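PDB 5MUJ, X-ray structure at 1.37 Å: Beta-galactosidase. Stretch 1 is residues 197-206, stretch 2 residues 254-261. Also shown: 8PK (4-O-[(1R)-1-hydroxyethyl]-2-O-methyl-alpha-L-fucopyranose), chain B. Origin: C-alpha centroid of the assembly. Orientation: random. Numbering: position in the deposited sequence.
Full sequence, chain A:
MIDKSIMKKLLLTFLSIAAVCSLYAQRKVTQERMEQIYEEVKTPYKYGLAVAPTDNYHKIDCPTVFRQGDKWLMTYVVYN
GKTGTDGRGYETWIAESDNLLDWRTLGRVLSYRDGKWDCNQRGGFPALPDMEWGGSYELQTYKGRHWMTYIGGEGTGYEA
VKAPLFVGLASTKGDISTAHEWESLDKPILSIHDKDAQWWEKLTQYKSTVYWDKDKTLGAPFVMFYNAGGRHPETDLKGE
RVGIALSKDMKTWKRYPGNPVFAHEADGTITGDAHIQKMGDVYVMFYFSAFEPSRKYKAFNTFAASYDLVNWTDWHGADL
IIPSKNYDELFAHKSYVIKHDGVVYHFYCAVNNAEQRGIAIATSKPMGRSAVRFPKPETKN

Stretch 1, residues 197-206: AQWWEKLTQY
Stretch 2 (254-261) KRYPGNPV

Residues of 197-206 and 254-261 that touch one another lie at least 50 positions apart in the chain, and the two stretches together bury 428 Å². Their backbones come nearest at two points, Ala-197 with Arg-255 (CA to CA 7.6 Å) and Trp-200 with Pro-260 (CA to CA 6.7 Å), so both run in the same general sense through the contact. Stretch 1 enters extended at Ala-197 and Gln-198 (phi/psi -63/140 and -103/165) and forms a short 3-10 segment at Trp-199 and Trp-200 (-52/-41 and -70/-9), where Glu-201 N donates to Gln-198 O at 3.2 Å. Stretch 2 leaves its strand at Arg-255 (-68/147) and makes a type I turn from Tyr-256 to Asn-259, with Pro-257 at -62/-27 and Gly-258 at -87/12. Asn-259 N closes this turn on Tyr-256 O at 3.1 Å, and a cis peptide bond precedes Pro-260.

Gln-198 (chi1 m, chi2 t, chi3 -40°) organises the polar centre because its amide both gives and receives. Its NE2 donates almost linearly to Tyr-256 O (3.0 Å, 174°), making that carbonyl a double acceptor. Its OE1 accepts from Asn-259 ND2 at 3.1 Å and, within its own stretch, from Trp-200 NE1 at 2.8 Å. Asn-259 (chi1 m, chi2 -22°) points toward stretch 1, its OD1 being satisfied elsewhere in the structure.

Buried Glu-201 and Arg-255 neutralise each other in a two-pronged salt bridge. Arg-255 (m, p, t, t) donates from NE to Glu-201 OE2 at 2.8 Å and from NH2 to Glu-201 OE1 at 3.1 Å, so the carboxylate approaches the edge of the guanidinium near its plane. Glu-201 (p, t, -37°) also accepts at OE2 from Gln-198 N, 2.9 Å away, which ties the bridge to the backbone. Ala-197 CA lies over one guanidinium face, 3.9 Å from Arg-255 NH2; the small alanine side chain points away overall, although its CB is also 3.9 Å from that nitrogen.

The apolar part centres on Pro-260, whose C-gamma endo ring meets both tryptophans: Pro-260 CD is 3.3 Å from Trp-199 CZ2, and Pro-260 CG is 3.9 Å from Trp-200 CB. Both indoles take chi1 p, with chi2 -92° in Trp-199 and -86° in Trp-200; Pro-260 N lies over one face of the Trp-200 ring. Trp-199 NE1 is 4.4 Å from Asn-259 O, a gap bridged by a water that accepts from Trp-199 NE1 at 2.8 Å and donates to Asn-259 O at 2.8 Å.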

# COMPACT_ATOMS: atom_id res chain seq x y z
N ALA A 197 -8.11 13.60 -15.98
CA ALA A 197 -8.63 12.57 -15.07
C ALA A 197 -9.64 11.67 -15.77
O ALA A 197 -10.47 12.15 -16.56
CB ALA A 197 -9.27 13.18 -13.85
N GLN A 198 -9.56 10.38 -15.47
CA GLN A 198 -10.39 9.36 -16.10
C GLN A 198 -11.54 8.89 -15.19
O GLN A 198 -11.55 9.18 -13.98
CB GLN A 198 -9.50 8.19 -16.49
CG GLN A 198 -8.45 8.54 -17.53
CD GLN A 198 -7.36 7.50 -17.62
OE1 GLN A 198 -6.93 6.97 -16.59
NE2 GLN A 198 -6.90 7.20 -18.82
N TRP A 199 -12.53 8.20 -15.77
CA TRP A 199 -13.73 7.80 -15.02
C TRP A 199 -13.44 7.07 -13.70
O TRP A 199 -14.10 7.31 -12.71
CB TRP A 199 -14.69 6.96 -15.89
CG TRP A 199 -14.17 5.59 -16.38
CD1 TRP A 199 -13.52 5.32 -17.56
CD2 TRP A 199 -14.22 4.32 -15.67
NE1 TRP A 199 -13.26 4.00 -17.67
CE2 TRP A 199 -13.65 3.36 -16.51
CE3 TRP A 199 -14.77 3.92 -14.45
CZ2 TRP A 199 -13.53 2.01 -16.13
CZ3 TRP A 199 -14.66 2.61 -14.08
CH2 TRP A 199 -14.07 1.66 -14.92
N TRP A 200 -12.47 6.18 -13.75
CA TRP A 200 -12.17 5.28 -12.61
C TRP A 200 -11.55 5.93 -11.38
O TRP A 200 -11.44 5.27 -10.33
CB TRP A 200 -11.28 4.17 -13.15
CG TRP A 200 -9.90 4.63 -13.43
CD1 TRP A 200 -9.45 5.21 -14.56
CD2 TRP A 200 -8.76 4.53 -12.55
NE1 TRP A 200 -8.13 5.52 -14.46
CE2 TRP A 200 -7.67 5.11 -13.23
CE3 TRP A 200 -8.58 4.06 -11.25
CZ2 TRP A 200 -6.39 5.20 -12.65
CZ3 TRP A 200 -7.30 4.14 -10.69
CH2 TRP A 200 -6.24 4.71 -11.38
N GLU A 201 -11.17 7.19 -11.50
CA GLU A 201 -10.49 7.93 -10.42
C GLU A 201 -11.22 9.24 -10.10
O GLU A 201 -10.68 10.08 -9.46
CB GLU A 201 -9.04 8.21 -10.83
CG GLU A 201 -8.93 9.18 -12.00
CD GLU A 201 -7.54 9.50 -12.46
OE1 GLU A 201 -6.63 9.61 -11.60
OE2 GLU A 201 -7.36 9.71 -13.69
N LYS A 202 -12.46 9.45 -10.58
CA LYS A 202 -13.17 10.75 -10.36
C LYS A 202 -13.61 11.06 -8.94
O LYS A 202 -13.76 12.21 -8.62
CB LYS A 202 -14.41 10.94 -11.27
CG LYS A 202 -14.11 10.99 -12.73
CD LYS A 202 -13.42 12.25 -13.18
CE LYS A 202 -13.22 12.21 -14.69
NZ LYS A 202 -14.46 12.61 -15.42
N LEU A 203 -13.79 10.03 -8.10
CA LEU A 203 -14.30 10.23 -6.75
C LEU A 203 -13.20 10.66 -5.75
O LEU A 203 -13.37 11.58 -4.96
CB LEU A 203 -15.03 8.98 -6.25
CG LEU A 203 -16.25 8.62 -7.12
CD1 LEU A 203 -16.90 7.28 -6.73
CD2 LEU A 203 -17.29 9.74 -7.09
N THR A 204 -12.07 9.98 -5.81
CA THR A 204 -10.95 10.22 -4.90
C THR A 204 -9.84 9.29 -5.32
O THR A 204 -10.09 8.24 -5.91
CB THR A 204 -11.34 10.01 -3.41
OG1 THR A 204 -10.16 10.08 -2.60
CG2 THR A 204 -12.03 8.67 -3.20
N GLN A 205 -8.62 9.70 -5.05
CA GLN A 205 -7.46 8.84 -5.22
C GLN A 205 -7.11 8.23 -3.88
O GLN A 205 -7.48 8.76 -2.82
CB GLN A 205 -6.32 9.59 -5.93
CG GLN A 205 -6.82 9.93 -7.38
CD GLN A 205 -6.24 11.15 -8.04
OE1 GLN A 205 -6.40 11.34 -9.28
NE2 GLN A 205 -5.71 12.05 -7.27
N TYR A 206 -6.51 7.07 -3.93
CA TYR A 206 -6.08 6.41 -2.70
C TYR A 206 -4.55 6.08 -2.79
O TYR A 206 -3.76 6.97 -3.18
CB TYR A 206 -6.93 5.21 -2.39
CG TYR A 206 -8.37 5.50 -2.07
CD1 TYR A 206 -8.73 5.98 -0.82
CD2 TYR A 206 -9.39 5.26 -2.99
CE1 TYR A 206 -10.04 6.20 -0.46
CE2 TYR A 206 -10.71 5.51 -2.65
CZ TYR A 206 -11.04 5.99 -1.41
OH TYR A 206 -12.36 6.18 -1.09
N LYS A 254 1.17 11.64 -16.93
CA LYS A 254 0.07 11.33 -17.86
C LYS A 254 -0.55 10.01 -17.42
O LYS A 254 0.18 9.10 -16.99
CB LYS A 254 0.58 11.13 -19.29
CG LYS A 254 1.44 12.22 -19.89
CD LYS A 254 2.09 11.68 -21.16
CE LYS A 254 2.76 12.76 -21.99
NZ LYS A 254 3.75 12.17 -22.94
N ARG A 255 -1.87 9.89 -17.49
CA ARG A 255 -2.57 8.63 -17.30
C ARG A 255 -2.26 7.67 -18.45
O ARG A 255 -2.16 8.09 -19.62
CB ARG A 255 -4.08 8.81 -17.22
CG ARG A 255 -4.64 9.25 -15.89
CD ARG A 255 -4.33 10.68 -15.58
NE ARG A 255 -5.02 11.05 -14.35
CZ ARG A 255 -4.91 12.22 -13.72
NH1 ARG A 255 -4.14 13.18 -14.20
NH2 ARG A 255 -5.64 12.42 -12.62
N TYR A 256 -2.23 6.39 -18.15
CA TYR A 256 -2.17 5.36 -19.15
C TYR A 256 -3.52 5.34 -19.85
O TYR A 256 -4.59 5.31 -19.19
CB TYR A 256 -1.82 3.99 -18.52
CG TYR A 256 -1.88 2.84 -19.50
CD1 TYR A 256 -1.00 2.76 -20.57
CD2 TYR A 256 -2.82 1.82 -19.34
CE1 TYR A 256 -1.05 1.72 -21.47
CE2 TYR A 256 -2.87 0.75 -20.23
CZ TYR A 256 -1.99 0.70 -21.29
OH TYR A 256 -2.02 -0.35 -22.19
N PRO A 257 -3.51 5.42 -21.21
CA PRO A 257 -4.79 5.52 -21.89
C PRO A 257 -5.68 4.32 -21.69
O PRO A 257 -6.88 4.47 -21.78
CB PRO A 257 -4.38 5.60 -23.36
CG PRO A 257 -3.11 6.32 -23.33
CD PRO A 257 -2.40 5.68 -22.15
N GLY A 258 -5.09 3.14 -21.42
CA GLY A 258 -5.86 1.92 -21.20
C GLY A 258 -6.34 1.66 -19.78
O GLY A 258 -6.81 0.57 -19.50
N ASN A 259 -6.26 2.67 -18.90
CA ASN A 259 -6.77 2.53 -17.53
C ASN A 259 -8.29 2.28 -17.44
O ASN A 259 -9.06 2.72 -18.35
CB ASN A 259 -6.49 3.78 -16.72
CG ASN A 259 -5.07 3.87 -16.23
OD1 ASN A 259 -4.39 2.85 -16.15
ND2 ASN A 259 -4.60 5.09 -15.95
N PRO A 260 -8.77 1.60 -16.38
CA PRO A 260 -7.96 0.90 -15.34
C PRO A 260 -7.39 -0.42 -15.86
O PRO A 260 -7.96 -1.03 -16.75
CB PRO A 260 -8.97 0.67 -14.20
CG PRO A 260 -10.33 0.76 -14.83
CD PRO A 260 -10.23 1.59 -16.09
N VAL A 261 -6.25 -0.87 -15.33
CA VAL A 261 -5.62 -2.10 -15.80
C VAL A 261 -5.96 -3.34 -14.94
O VAL A 261 -5.63 -4.45 -15.33
CB VAL A 261 -4.09 -1.97 -15.86
CG1 VAL A 261 -3.69 -0.85 -16.80
CG2 VAL A 261 -3.46 -1.80 -14.46
O9 8PK B . -17.03 10.59 -1.35
C8 8PK B . -15.88 9.84 -1.74
C10 8PK B . -14.66 10.74 -1.78
O4 8PK B . -15.69 8.73 -0.85
C4 8PK B . -16.84 7.89 -0.73
C5 8PK B . -16.85 7.26 0.65
C6 8PK B . -16.81 8.32 1.75
O5 8PK B . -15.71 6.37 0.78
C3 8PK B . -16.87 6.82 -1.82
O3 8PK B . -16.87 7.37 -3.14
C2 8PK B . -15.65 5.95 -1.65
O2 8PK B . -15.71 4.92 -2.66
C7 8PK B . -14.73 5.05 -3.69
C1 8PK B . -15.61 5.36 -0.24
O HOH W 1 -11.68 2.30 -19.28